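Local coordinates for ORF34P2 (Lactococcus phage p2, PDB 2WKD), which binds single-stranded DNA with nanomolar affinity and without sequence specificity, as a phage SSB of the OB-fold class, at residues 29-34 and 43-48. The protein carries 2 engineered substitutions. Residues are numbered along the deposited sequence; the frame is centred on the assembly and turned at random.
Sequences SVPLFE and VAYGSA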
ATOM      1  N   SER A  29       1.438   2.753  14.256  1.00 37.47           N
ATOM      2  CA  SER A  29       1.840   1.513  13.600  1.00 36.53           C
ATOM      3  C   SER A  29       0.591   0.901  12.982  1.00 33.60           C
ATOM      4  O   SER A  29      -0.366   0.585  13.689  1.00 33.19           O
ATOM      5  CB  SER A  29       2.492   0.557  14.613  1.00 36.50           C
ATOM      6  OG  SER A  29       2.887  -0.668  13.994  1.00 45.75           O
ATOM      7  N   VAL A  30       0.587   0.786  11.656  1.00 33.09           N
ATOM      8  CA  VAL A  30      -0.601   0.323  10.903  1.00 32.28           C
ATOM      9  C   VAL A  30      -0.301  -0.886   9.995  1.00 31.99           C
ATOM     10  O   VAL A  30       0.816  -1.004   9.478  1.00 31.45           O
ATOM     11  CB  VAL A  30      -1.241   1.476  10.061  1.00 34.99           C
ATOM     12  CG1 VAL A  30      -1.794   2.582  10.988  1.00 33.76           C
ATOM     13  CG2 VAL A  30      -0.245   2.063   9.042  1.00 30.48           C
ATOM     14  N   PRO A  31      -1.295  -1.783   9.796  1.00 33.35           N
ATOM     15  CA  PRO A  31      -1.089  -2.980   8.948  1.00 33.54           C
ATOM     16  C   PRO A  31      -1.009  -2.586   7.468  1.00 33.75           C
ATOM     17  O   PRO A  31      -1.818  -1.781   6.995  1.00 32.40           O
ATOM     18  CB  PRO A  31      -2.345  -3.823   9.210  1.00 31.44           C
ATOM     19  CG  PRO A  31      -3.406  -2.837   9.556  1.00 36.11           C
ATOM     20  CD  PRO A  31      -2.685  -1.703  10.303  1.00 34.16           C
ATOM     21  N   LEU A  32      -0.020  -3.131   6.773  1.00 32.42           N
ATOM     22  CA  LEU A  32       0.194  -2.863   5.355  1.00 34.56           C
ATOM     23  C   LEU A  32      -0.633  -3.729   4.409  1.00 34.77           C
ATOM     24  O   LEU A  32      -0.667  -3.470   3.207  1.00 35.29           O
ATOM     25  CB  LEU A  32       1.673  -2.993   5.008  1.00 31.28           C
ATOM     26  CG  LEU A  32       2.564  -2.110   5.870  1.00 35.95           C
ATOM     27  CD1 LEU A  32       4.004  -2.350   5.466  1.00 39.30           C
ATOM     28  CD2 LEU A  32       2.192  -0.608   5.766  1.00 25.82           C
ATOM     29  N   PHE A  33      -1.282  -4.758   4.948  1.00 37.77           N
ATOM     30  CA  PHE A  33      -2.176  -5.636   4.170  1.00 38.43           C
ATOM     31  C   PHE A  33      -3.040  -6.504   5.084  1.00 40.20           C
ATOM     32  O   PHE A  33      -2.871  -6.470   6.299  1.00 42.75           O
ATOM     33  CB  PHE A  33      -1.398  -6.503   3.162  1.00 40.77           C
ATOM     34  CG  PHE A  33      -0.164  -7.153   3.722  1.00 35.23           C
ATOM     35  CD1 PHE A  33      -0.251  -8.365   4.403  1.00 38.47           C
ATOM     36  CD2 PHE A  33       1.085  -6.572   3.528  1.00 28.49           C
ATOM     37  CE1 PHE A  33       0.891  -8.983   4.917  1.00 37.44           C
ATOM     38  CE2 PHE A  33       2.237  -7.168   4.033  1.00 32.34           C
ATOM     39  CZ  PHE A  33       2.139  -8.387   4.730  1.00 40.50           C
ATOM     40  N   GLU A  34      -3.974  -7.253   4.500  1.00 38.30           N
ATOM     41  CA  GLU A  34      -4.861  -8.132   5.263  1.00 39.07           C
ATOM     42  C   GLU A  34      -4.515  -9.619   5.068  1.00 38.55           C
ATOM     43  O   GLU A  34      -3.711  -9.975   4.203  1.00 34.48           O
ATOM     44  CB  GLU A  34      -6.321  -7.963   4.834  1.00 39.32           C
ATOM     45  CG  GLU A  34      -6.816  -6.583   4.534  1.00 43.10           C
ATOM     46  CD  GLU A  34      -8.025  -6.637   3.614  1.00 43.57           C
ATOM     47  OE1 GLU A  34      -8.510  -5.563   3.219  1.00 47.18           O
ATOM     48  OE2 GLU A  34      -8.486  -7.754   3.278  1.00 38.39           O
ATOM     49  N   VAL A  43       0.796 -10.327   9.495  1.00 37.11           N
ATOM     50  CA  VAL A  43       0.673  -9.071   8.757  1.00 35.58           C
ATOM     51  C   VAL A  43       1.819  -8.117   9.104  1.00 33.88           C
ATOM     52  O   VAL A  43       2.131  -7.920  10.276  1.00 34.51           O
ATOM     53  CB  VAL A  43      -0.707  -8.416   9.017  1.00 36.01           C
ATOM     54  CG1 VAL A  43      -0.738  -6.972   8.534  1.00 34.26           C
ATOM     55  CG2 VAL A  43      -1.808  -9.236   8.346  1.00 34.47           C
ATOM     56  N   ALA A  44       2.452  -7.545   8.081  1.00 31.38           N
ATOM     57  CA  ALA A  44       3.482  -6.535   8.285  1.00 29.80           C
ATOM     58  C   ALA A  44       2.857  -5.180   8.682  1.00 29.89           C
ATOM     59  O   ALA A  44       1.754  -4.840   8.234  1.00 29.90           O
ATOM     60  CB  ALA A  44       4.331  -6.400   7.048  1.00 28.66           C
ATOM     61  N   TYR A  45       3.566  -4.431   9.529  1.00 28.20           N
ATOM     62  CA  TYR A  45       3.107  -3.141  10.040  1.00 30.03           C
ATOM     63  C   TYR A  45       4.061  -2.034   9.667  1.00 29.93           C
ATOM     64  O   TYR A  45       5.272  -2.218   9.710  1.00 31.40           O
ATOM     65  CB  TYR A  45       2.917  -3.179  11.561  1.00 30.59           C
ATOM     66  CG  TYR A  45       1.628  -3.846  11.941  1.00 30.59           C
ATOM     67  CD1 TYR A  45       1.503  -5.231  11.884  1.00 29.18           C
ATOM     68  CD2 TYR A  45       0.519  -3.091  12.320  1.00 29.92           C
ATOM     69  CE1 TYR A  45       0.310  -5.851  12.202  1.00 31.54           C
ATOM     70  CE2 TYR A  45      -0.680  -3.695  12.641  1.00 29.86           C
ATOM     71  CZ  TYR A  45      -0.774  -5.082  12.580  1.00 34.93           C
ATOM     72  OH  TYR A  45      -1.954  -5.698  12.899  1.00 37.09           O
ATOM     73  N   GLY A  46       3.504  -0.898   9.261  1.00 27.65           N
ATOM     74  CA  GLY A  46       4.311   0.273   8.964  1.00 29.53           C
ATOM     75  C   GLY A  46       4.101   1.360  10.001  1.00 30.01           C
ATOM     76  O   GLY A  46       3.009   1.503  10.558  1.00 29.75           O
ATOM     77  N   SER A  47       5.152   2.132  10.249  1.00 31.78           N
ATOM     78  CA  SER A  47       5.095   3.230  11.209  1.00 33.42           C
ATOM     79  C   SER A  47       5.199   4.587  10.531  1.00 30.94           C
ATOM     80  O   SER A  47       5.890   4.737   9.521  1.00 31.49           O
ATOM     81  CB  SER A  47       6.212   3.080  12.239  1.00 32.82           C
ATOM     82  OG  SER A  47       6.212   1.760  12.748  1.00 41.61           O
ATOM     83  N   ALA A  48       4.512   5.574  11.101  1.00 32.37           N
ATOM     84  CA  ALA A  48       4.554   6.954  10.605  1.00 30.63           C
ATOM     85  C   ALA A  48       4.438   7.956  11.757  1.00 30.34           C
ATOM     86  O   ALA A  48       3.694   7.725  12.715  1.00 26.76           O
ATOM     87  CB  ALA A  48       3.434   7.187   9.605  1.00 31.35           C
TER
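Tyr45, Val43 and Ser29 show how an antiparallel strand pair is clad on one face by a cross-strand aromatic. With CG anti to the carbonyl carbon (chi1 -79°), the Tyr45 ring leans back across the neighbouring strand and takes Pro31, its partner in a non-hydrogen-bonded pair, over one face; Pro31 CB stands 4.2 Å from the ring centroid, a CH-pi contact. On the same face of the sheet, Ser29 OG lies alongside the root of the tyrosine, 3.5 Å from Tyr45 CB. Val43, in the loop before the strand, directs CG1 at Pro31 CB (3.6 Å) and also against the carbonyl oxygen of Phe33.

Beneath this cladding, Val30 and Gly46 form the hydrogen-bonded pair: Val30 N to Gly46 O spans 2.8 Å, Gly46 N to Val30 O 2.7 Å. Leu32 N adds a nearly straight bond (176°) to Ala44 O, carrying the ladder past the end of strand 25-31. On the opposite face Leu32 CD2 lies over side-chain-less Gly46, 3.9 Å from its CA, while Val30 reaches Phe79 and Val6. Beyond the strand, Glu34 forms a salt bridge with Arg65 of the second subunit. This is a beta hairpin of the OB fold, with its inner face turned to the barrel core.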